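Lipase-esterase related protein (Clostridium acetobutylicum, PDB 3E0X) is of unproven function but probably acts as a hydrolase with an alpha/beta hydrolase fold, related to lipases and esterases. Local coordinates at residues Q83-L88 and N108-V113. Residues are numbered along the deposited sequence; the frame is centred on the assembly and turned at random.
Sequences QKNITL and NVRKVV
Leu-88 and Asn-108 each lose 90 Å² to the pairing of 83-88 with 108-113, and Ile-86 loses 61 Å². The CG of Leu-88 stands anti to its carbonyl carbon (chi1 -53°) and, with chi2 extended, CD1 touches two valines of the other strand, 3.8 Å from Val-109 CG1 and equally close to Val-112 CG2. Val-98 and Val-101 of helix 93-102 and Ile-74 of helix 63-76 pack on the same leucine. Its backbone is gripped as well: Leu-88 N donates to Lys-111 O, and Leu-88 O receives Val-113 N at 2.7 Å, nearly along the C=O axis. The strands run parallel, and with helix 93-102 as the connection they form a beta-alpha-beta unit in the central sheet of the alpha/beta hydrolase fold. Their register slips by one residue where Ile-86 pairs with Val-109 but Thr-87 with Lys-111, a beta bulge at Arg-110. Arg-110 N still reaches Ile-86 O almost straight (173°), while Ile-86 N donates to Asn-108 O at 3.0 Å. The Ile-86 side chain meets that same oxygen, CB 3.4 Å from Asn-108 O, and packs on Ile-74. Ahead of the bulge, Asn-108 lies alongside Lys-84, its OD1 3.5 Å from Lys-84 CD. Water meets both ends of its amide: one molecule lies within hydrogen-bonding distance of Asn-108 OD1 and Lys-84 O, and another accepts from Asn-108 ND2 and, at 2.6 Å, from Lys-84 NZ.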
ATOM      1  N   GLN A  83       9.230 -17.713  -6.868  1.00 12.37           N
ATOM      2  CA  GLN A  83       7.938 -17.933  -6.227  1.00 12.71           C
ATOM      3  C   GLN A  83       6.857 -17.845  -7.297  1.00 12.78           C
ATOM      4  O   GLN A  83       6.838 -16.902  -8.062  1.00 14.83           O
ATOM      5  CB  GLN A  83       7.691 -16.903  -5.114  1.00 12.19           C
ATOM      6  CG  GLN A  83       8.559 -17.108  -3.880  1.00 11.98           C
ATOM      7  CD  GLN A  83       8.188 -18.339  -3.058  1.00 11.37           C
ATOM      8  OE1 GLN A  83       8.818 -18.614  -2.016  1.00 14.18           O
ATOM      9  NE2 GLN A  83       7.178 -19.081  -3.501  1.00 10.14           N
ATOM     10  N   LYS A  84       5.975 -18.831  -7.346  1.00 11.54           N
ATOM     11  CA  LYS A  84       5.015 -18.933  -8.430  1.00 12.04           C
ATOM     12  C   LYS A  84       3.621 -18.398  -8.107  1.00 11.89           C
ATOM     13  O   LYS A  84       2.779 -18.297  -9.008  1.00 12.50           O
ATOM     14  CB  LYS A  84       4.927 -20.394  -8.882  1.00 12.22           C
ATOM     15  CG  LYS A  84       6.247 -21.008  -9.402  1.00 14.03           C
ATOM     16  CD  LYS A  84       6.821 -20.326 -10.625  1.00 15.57           C
ATOM     17  CE  LYS A  84       8.174 -21.006 -10.967  1.00 17.47           C
ATOM     18  NZ  LYS A  84       8.971 -20.274 -12.000  1.00 22.63           N
ATOM     19  N   ASN A  85       3.370 -18.080  -6.840  1.00 11.69           N
ATOM     20  CA  ASN A  85       2.041 -17.601  -6.430  1.00 11.05           C
ATOM     21  C   ASN A  85       2.123 -16.389  -5.506  1.00 11.18           C
ATOM     22  O   ASN A  85       1.893 -16.489  -4.291  1.00 11.95           O
ATOM     23  CB  ASN A  85       1.245 -18.735  -5.760  1.00 11.40           C
ATOM     24  CG  ASN A  85      -0.175 -18.328  -5.424  1.00 12.35           C
ATOM     25  OD1 ASN A  85      -0.739 -17.432  -6.047  1.00 14.25           O
ATOM     26  ND2 ASN A  85      -0.759 -18.980  -4.422  1.00 15.18           N
ATOM     27  N   ILE A  86       2.445 -15.247  -6.100  1.00 10.33           N
ATOM     28  CA  ILE A  86       2.596 -14.001  -5.347  1.00 10.77           C
ATOM     29  C   ILE A  86       1.305 -13.191  -5.343  1.00 10.26           C
ATOM     30  O   ILE A  86       0.726 -12.919  -6.411  1.00 10.95           O
ATOM     31  CB  ILE A  86       3.768 -13.135  -5.895  1.00 11.33           C
ATOM     32  CG1 ILE A  86       5.075 -13.918  -5.860  1.00 12.26           C
ATOM     33  CG2 ILE A  86       3.938 -11.870  -5.072  1.00 11.66           C
ATOM     34  CD1 ILE A  86       6.221 -13.246  -6.621  1.00 13.21           C
ATOM     35  N   THR A  87       0.870 -12.806  -4.137  1.00  9.67           N
ATOM     36  CA  THR A  87      -0.191 -11.817  -3.967  1.00 10.19           C
ATOM     37  C   THR A  87       0.436 -10.537  -3.470  1.00 10.22           C
ATOM     38  O   THR A  87       1.206 -10.556  -2.512  1.00 11.12           O
ATOM     39  CB  THR A  87      -1.257 -12.297  -2.947  1.00 10.96           C
ATOM     40  OG1 THR A  87      -1.834 -13.518  -3.422  1.00 11.96           O
ATOM     41  CG2 THR A  87      -2.364 -11.256  -2.763  1.00 12.48           C
ATOM     42  N   LEU A  88       0.140  -9.439  -4.150  1.00  9.95           N
ATOM     43  CA  LEU A  88       0.632  -8.141  -3.721  1.00  9.76           C
ATOM     44  C   LEU A  88      -0.396  -7.500  -2.811  1.00  9.72           C
ATOM     45  O   LEU A  88      -1.600  -7.548  -3.081  1.00 11.52           O
ATOM     46  CB  LEU A  88       0.857  -7.214  -4.924  1.00  9.82           C
ATOM     47  CG  LEU A  88       1.737  -7.753  -6.044  1.00 10.33           C
ATOM     48  CD1 LEU A  88       1.819  -6.669  -7.145  1.00 11.91           C
ATOM     49  CD2 LEU A  88       3.114  -8.141  -5.528  1.00 12.35           C
ATOM     50  N   ASN A 108       4.510 -14.270 -12.299  1.00 12.14           N
ATOM     51  CA  ASN A 108       4.270 -14.866 -10.974  1.00 13.20           C
ATOM     52  C   ASN A 108       3.359 -14.068 -10.046  1.00 12.11           C
ATOM     53  O   ASN A 108       3.066 -14.522  -8.942  1.00 12.24           O
ATOM     54  CB  ASN A 108       5.590 -15.234 -10.269  1.00 13.80           C
ATOM     55  CG  ASN A 108       6.448 -16.210 -11.090  1.00 16.58           C
ATOM     56  OD1 ASN A 108       5.932 -17.099 -11.795  1.00 18.96           O
ATOM     57  ND2 ASN A 108       7.758 -16.041 -11.002  1.00 18.22           N
ATOM     58  N   VAL A 109       2.910 -12.889 -10.489  1.00 10.96           N
ATOM     59  CA  VAL A 109       2.000 -12.090  -9.689  1.00 10.57           C
ATOM     60  C   VAL A 109       0.594 -12.549 -10.051  1.00 10.62           C
ATOM     61  O   VAL A 109       0.156 -12.397 -11.200  1.00 11.04           O
ATOM     62  CB  VAL A 109       2.186 -10.582  -9.951  1.00  9.74           C
ATOM     63  CG1 VAL A 109       1.069  -9.791  -9.259  1.00 11.71           C
ATOM     64  CG2 VAL A 109       3.552 -10.143  -9.436  1.00 10.69           C
ATOM     65  N   ARG A 110      -0.095 -13.136  -9.075  1.00 10.32           N
ATOM     66  CA  ARG A 110      -1.360 -13.826  -9.346  1.00  9.74           C
ATOM     67  C   ARG A 110      -2.605 -13.080  -8.860  1.00 10.06           C
ATOM     68  O   ARG A 110      -3.696 -13.282  -9.384  1.00 11.26           O
ATOM     69  CB  ARG A 110      -1.347 -15.231  -8.761  1.00  9.88           C
ATOM     70  CG  ARG A 110      -0.186 -16.113  -9.272  1.00 10.21           C
ATOM     71  CD  ARG A 110      -0.256 -16.394 -10.780  1.00  9.89           C
ATOM     72  NE  ARG A 110      -1.478 -17.136 -11.083  1.00 10.36           N
ATOM     73  CZ  ARG A 110      -2.343 -16.824 -12.058  1.00 11.70           C
ATOM     74  NH1 ARG A 110      -2.102 -15.805 -12.890  1.00 10.72           N
ATOM     75  NH2 ARG A 110      -3.457 -17.537 -12.189  1.00 12.86           N
ATOM     76  N   LYS A 111      -2.448 -12.233  -7.840  1.00  9.57           N
ATOM     77  CA  LYS A 111      -3.572 -11.457  -7.292  1.00 10.21           C
ATOM     78  C   LYS A 111      -3.012 -10.184  -6.688  1.00  9.77           C
ATOM     79  O   LYS A 111      -1.842 -10.123  -6.283  1.00  9.77           O
ATOM     80  CB  LYS A 111      -4.288 -12.217  -6.172  1.00 11.05           C
ATOM     81  CG  LYS A 111      -4.981 -13.485  -6.614  1.00 12.74           C
ATOM     82  CD  LYS A 111      -5.808 -14.054  -5.460  1.00 15.44           C
ATOM     83  CE  LYS A 111      -6.515 -15.358  -5.895  1.00 17.76           C
ATOM     84  NZ  LYS A 111      -5.491 -16.349  -6.350  1.00 22.52           N
ATOM     85  N   VAL A 112      -3.877  -9.186  -6.558  1.00 10.51           N
ATOM     86  CA  VAL A 112      -3.488  -7.944  -5.903  1.00 10.97           C
ATOM     87  C   VAL A 112      -4.571  -7.473  -4.945  1.00 10.52           C
ATOM     88  O   VAL A 112      -5.756  -7.605  -5.230  1.00 10.88           O
ATOM     89  CB  VAL A 112      -3.189  -6.846  -6.969  1.00 13.20           C
ATOM     90  CG1 VAL A 112      -3.184  -5.449  -6.369  1.00 16.01           C
ATOM     91  CG2 VAL A 112      -1.907  -7.181  -7.729  1.00 13.59           C
ATOM     92  N   VAL A 113      -4.142  -6.917  -3.801  1.00  9.74           N
ATOM     93  CA  VAL A 113      -5.049  -6.270  -2.870  1.00  9.07           C
ATOM     94  C   VAL A 113      -4.632  -4.812  -2.696  1.00  9.12           C
ATOM     95  O   VAL A 113      -3.459  -4.512  -2.415  1.00  9.94           O
ATOM     96  CB  VAL A 113      -4.965  -6.943  -1.495  1.00  9.44           C
ATOM     97  CG1 VAL A 113      -5.844  -6.221  -0.484  1.00 10.68           C
ATOM     98  CG2 VAL A 113      -5.373  -8.420  -1.593  1.00  9.85           C
TER
HETATM   99  O   HOH W   1       3.548 -18.254 -11.690  1.00 16.79           O
HETATM  100  O   HOH W   2       9.874 -17.842 -11.631  1.00 32.36           O
HETATM  101  O   HOH W   3      -2.603 -15.496  -5.389  1.00 19.17           O